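Local structure of sporozoite surface protein 2 (Plasmodium vivax, 4HQO) at residues A[103-106]-A[107-111]; A[146-149]-A[150-153]. The protein probably acts as the adhesive surface receptor of gliding sporozoites, this piece holding its metal-binding von Willebrand factor A domain and its thrombospondin type 1 domain. The protein carries 4 engineered substitutions. All coordinates share one frame; numbering follows the deposited sequence.

Both contacts are local, between residues three or four apart along a helix of the von Willebrand factor A domain: 103-111 leads into and begins helix 105-117, and 146-153 is the last part of helix 140-152. Interaction 1 is the less exposed, with none of its touching residues fully exposed against four in interaction 2. It begins its helix just after Thr103, a magnesium ligand, and buries Met105, Ala108 and Leu109. Interaction 2 buries Val146, Ala147 and Leu150 but has a polar outer face. The two helices meet where Leu109 CD1 packs on Val146 CG1 at 3.7 Å. Small and apolar side chains dominate the first, whereas long charged chains and a water bridge mark the second.

Interaction 1 (A[103-106]-A[107-111]); sequences TSMT and AALDE. Engineered in segment 103-106: Ser104 (natural residue Asn). With MG (magnesium ion), chain E.
Met105 and Leu109, one helical turn apart, lie side by side and point the same way, with Met105 CG 4.1 Å from Leu109 CD1. CG of Met105 is anti to the backbone N (chi1 -180°), and the chain runs straight until it bends at the sulfur. This flexible apolar side chain packs on Leu131 and Thr133 of strand 126-133, while Leu109 turns toward helix 140-152. The amide N of Leu109 donates to Met105 O at 3.1 Å. Thr106 and Asp110 form a second aligned pair, in which the methyl CG2 of Thr106, rather than its hydroxyl, faces Asp110 OD2 at 3.8 Å. Both also touch helix 140-152, the threonine through Arg142 and Ala143.

Ahead of the helix, the chain forms part of the metal-ion-dependent adhesion site of the von Willebrand factor A domain. Thr103 OG1 binds the magnesium ion at 2.2 Å; Ser28, Ser30 and three waters also bind the metal. The first torsion of Thr103 (chi1 -44°) turns OG1 to the ion and leaves CG2 4.0 Å from it. A neutral hydroxyl oxygen suits such direct coordination. Asn138 OD1 accepts a bond from the threonine N and so helps to position this ligand. Ser104, an engineered residue, is the centre of an inverse gamma turn and occupies the N-cap position without making a side-chain capping bond; its OG bonds Gly66 O instead. Its carbonyl O accepts from Ala108 N at 3.2 Å. The short side chains of Ala107 and Ala108 let the helix sit close to the sheet, Ala107 touching Thr69 and Ala108 touching Phe65.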
# COMPACT_ATOMS: atom_id res chain seq x y z
N THR A 103 -7.16 25.42 -4.99
CA THR A 103 -6.40 24.17 -5.07
C THR A 103 -6.05 23.59 -3.70
O THR A 103 -4.98 23.86 -3.16
CB THR A 103 -5.10 24.40 -5.87
OG1 THR A 103 -5.39 25.19 -7.03
CG2 THR A 103 -4.47 23.07 -6.28
N SER A 104 -6.97 22.80 -3.15
CA SER A 104 -6.79 22.20 -1.83
C SER A 104 -5.79 21.03 -1.83
O SER A 104 -6.14 19.89 -1.50
CB SER A 104 -8.13 21.73 -1.29
OG SER A 104 -8.99 22.82 -1.04
N MET A 105 -4.54 21.31 -2.17
CA MET A 105 -3.57 20.23 -2.36
C MET A 105 -3.14 19.61 -1.03
O MET A 105 -2.98 18.40 -0.93
CB MET A 105 -2.35 20.74 -3.14
CG MET A 105 -1.30 19.69 -3.39
SD MET A 105 0.18 20.36 -4.15
CE MET A 105 -0.50 20.99 -5.68
N THR A 106 -2.97 20.45 -0.02
CA THR A 106 -2.58 19.99 1.31
C THR A 106 -3.66 19.07 1.88
O THR A 106 -3.37 18.03 2.44
CB THR A 106 -2.34 21.17 2.26
OG1 THR A 106 -1.22 21.94 1.80
CG2 THR A 106 -2.10 20.70 3.72
N ALA A 107 -4.93 19.46 1.72
CA ALA A 107 -6.04 18.65 2.21
C ALA A 107 -6.13 17.27 1.53
O ALA A 107 -6.45 16.27 2.17
CB ALA A 107 -7.37 19.42 2.10
N ALA A 108 -5.85 17.21 0.23
CA ALA A 108 -5.86 15.93 -0.48
C ALA A 108 -4.76 15.01 0.04
O ALA A 108 -4.98 13.82 0.29
CB ALA A 108 -5.71 16.15 -1.98
N LEU A 109 -3.56 15.56 0.21
CA LEU A 109 -2.43 14.81 0.73
C LEU A 109 -2.68 14.38 2.17
O LEU A 109 -2.25 13.31 2.60
CB LEU A 109 -1.15 15.65 0.63
CG LEU A 109 -0.55 15.83 -0.76
CD1 LEU A 109 0.33 17.07 -0.76
CD2 LEU A 109 0.25 14.59 -1.16
N ASP A 110 -3.39 15.22 2.92
CA ASP A 110 -3.77 14.89 4.29
C ASP A 110 -4.71 13.68 4.37
O ASP A 110 -4.74 12.98 5.38
CB ASP A 110 -4.42 16.08 4.98
CG ASP A 110 -3.46 16.83 5.86
OD1 ASP A 110 -2.55 16.19 6.43
OD2 ASP A 110 -3.62 18.06 5.98
N GLU A 111 -5.49 13.46 3.32
CA GLU A 111 -6.33 12.27 3.28
C GLU A 111 -5.46 11.01 3.34
O GLU A 111 -5.80 10.04 4.01
CB GLU A 111 -7.23 12.25 2.04
CG GLU A 111 -8.21 13.42 1.95
CD GLU A 111 -9.37 13.33 2.95
OE1 GLU A 111 -10.32 14.12 2.80
OE2 GLU A 111 -9.34 12.49 3.87
MG MG E . -5.18 25.76 -9.15
O HOH W 1 -3.74 24.15 -9.10
O HOH W 2 -4.16 27.44 -8.33
O HOH W 3 -6.73 27.27 -9.40

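Interaction 2 (A[146-149]-A[150-153]); sequences VANK and LKQR
Successive i to i+4 backbone bonds run from Leu150 N to Val146 O at 3.0 Å, from Lys151 N to Ala147 O and from Gln152 N to Asn148 O, after which Arg153 N bonds Leu150 O at 3.0 Å and Lys149 O only weakly. On the buried side Val146 CG2 faces Leu150 CD1 at 4.4 Å, a loose apolar contact between branched side chains that both reach helix 105-117, at Asp110 and Gln113 respectively. Leu150 CG comes to 3.4 Å from Val146 O, which already accepts the Leu150 N-H. The helix belongs to the beta-alpha-beta unit that links strands 126-133 and 156-161 of the domain's central sheet.

Lys151 is extended beyond CG, and its first torsion (chi1 -62°) sets CG beside its own backbone N, placing CG 3.2 Å from Ala147 O. NZ, at the end of this long chain, is held chiefly by Ile174 O and also donates to a water at 2.9 Å. The same water donates to Asn148 OD1 at 2.7 Å, bridging the amide oxygen and the ammonium group. Arg153 starts similarly, its CG 3.2 Å from Lys149 O, but bends at chi3 (80°); its NH1 reaches Gln113 and Asn117 of helix 105-117. The partners named for Lys151 NZ and Arg153 NH1 are neutral oxygens: a backbone carbonyl, side-chain amides and a water. The lysine is thereby tied through water to its own helix at Asn148, and the arginine joins the two neighbouring helices by hydrogen bonds.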
# COMPACT_ATOMS: atom_id res chain seq x y z
N VAL A 146 3.31 18.51 4.31
CA VAL A 146 2.61 17.24 4.41
C VAL A 146 3.23 16.18 3.48
O VAL A 146 3.30 15.00 3.84
CB VAL A 146 1.09 17.37 4.16
CG1 VAL A 146 0.82 17.91 2.77
CG2 VAL A 146 0.41 16.02 4.34
N ALA A 147 3.68 16.59 2.30
CA ALA A 147 4.36 15.67 1.39
C ALA A 147 5.59 15.11 2.08
O ALA A 147 5.88 13.92 2.00
CB ALA A 147 4.76 16.37 0.13
N ASN A 148 6.32 15.99 2.76
CA ASN A 148 7.51 15.60 3.47
C ASN A 148 7.21 14.63 4.62
O ASN A 148 7.95 13.68 4.83
CB ASN A 148 8.26 16.83 3.98
CG ASN A 148 9.17 17.43 2.93
OD1 ASN A 148 9.54 16.77 1.96
ND2 ASN A 148 9.55 18.70 3.12
N LYS A 149 6.12 14.87 5.34
CA LYS A 149 5.71 13.96 6.41
C LYS A 149 5.36 12.58 5.85
O LYS A 149 5.66 11.56 6.45
CB LYS A 149 4.51 14.53 7.17
CG LYS A 149 4.86 15.69 8.09
CD LYS A 149 3.63 16.20 8.80
CE LYS A 149 3.98 17.31 9.79
NZ LYS A 149 2.76 17.88 10.43
N LEU A 150 4.72 12.55 4.69
CA LEU A 150 4.38 11.29 4.04
C LEU A 150 5.64 10.48 3.70
O LEU A 150 5.72 9.28 3.99
CB LEU A 150 3.52 11.55 2.81
CG LEU A 150 2.06 11.92 3.10
CD1 LEU A 150 1.39 12.46 1.86
CD2 LEU A 150 1.28 10.72 3.61
N LYS A 151 6.62 11.15 3.10
CA LYS A 151 7.87 10.51 2.73
C LYS A 151 8.60 9.95 3.93
O LYS A 151 9.21 8.88 3.84
CB LYS A 151 8.76 11.51 1.98
CG LYS A 151 8.12 12.01 0.67
CD LYS A 151 9.08 12.91 -0.10
CE LYS A 151 8.42 13.56 -1.30
NZ LYS A 151 9.41 14.35 -2.09
N GLN A 152 8.52 10.65 5.06
CA GLN A 152 9.16 10.21 6.30
C GLN A 152 8.52 8.94 6.84
O GLN A 152 9.12 8.25 7.67
CB GLN A 152 9.10 11.31 7.37
CG GLN A 152 10.21 12.34 7.27
CD GLN A 152 10.02 13.50 8.25
OE1 GLN A 152 8.96 13.64 8.87
NE2 GLN A 152 11.05 14.33 8.38
N ARG A 153 7.31 8.65 6.40
CA ARG A 153 6.62 7.44 6.82
C ARG A 153 6.70 6.37 5.74
O ARG A 153 5.83 5.51 5.66
CB ARG A 153 5.14 7.72 7.09
CG ARG A 153 4.88 8.87 8.02
CD ARG A 153 3.39 9.16 8.09
NE ARG A 153 2.71 8.22 8.98
CZ ARG A 153 1.53 8.44 9.54
NH1 ARG A 153 0.87 9.57 9.28
NH2 ARG A 153 1.00 7.54 10.35
O HOH W 4 10.39 16.70 -0.61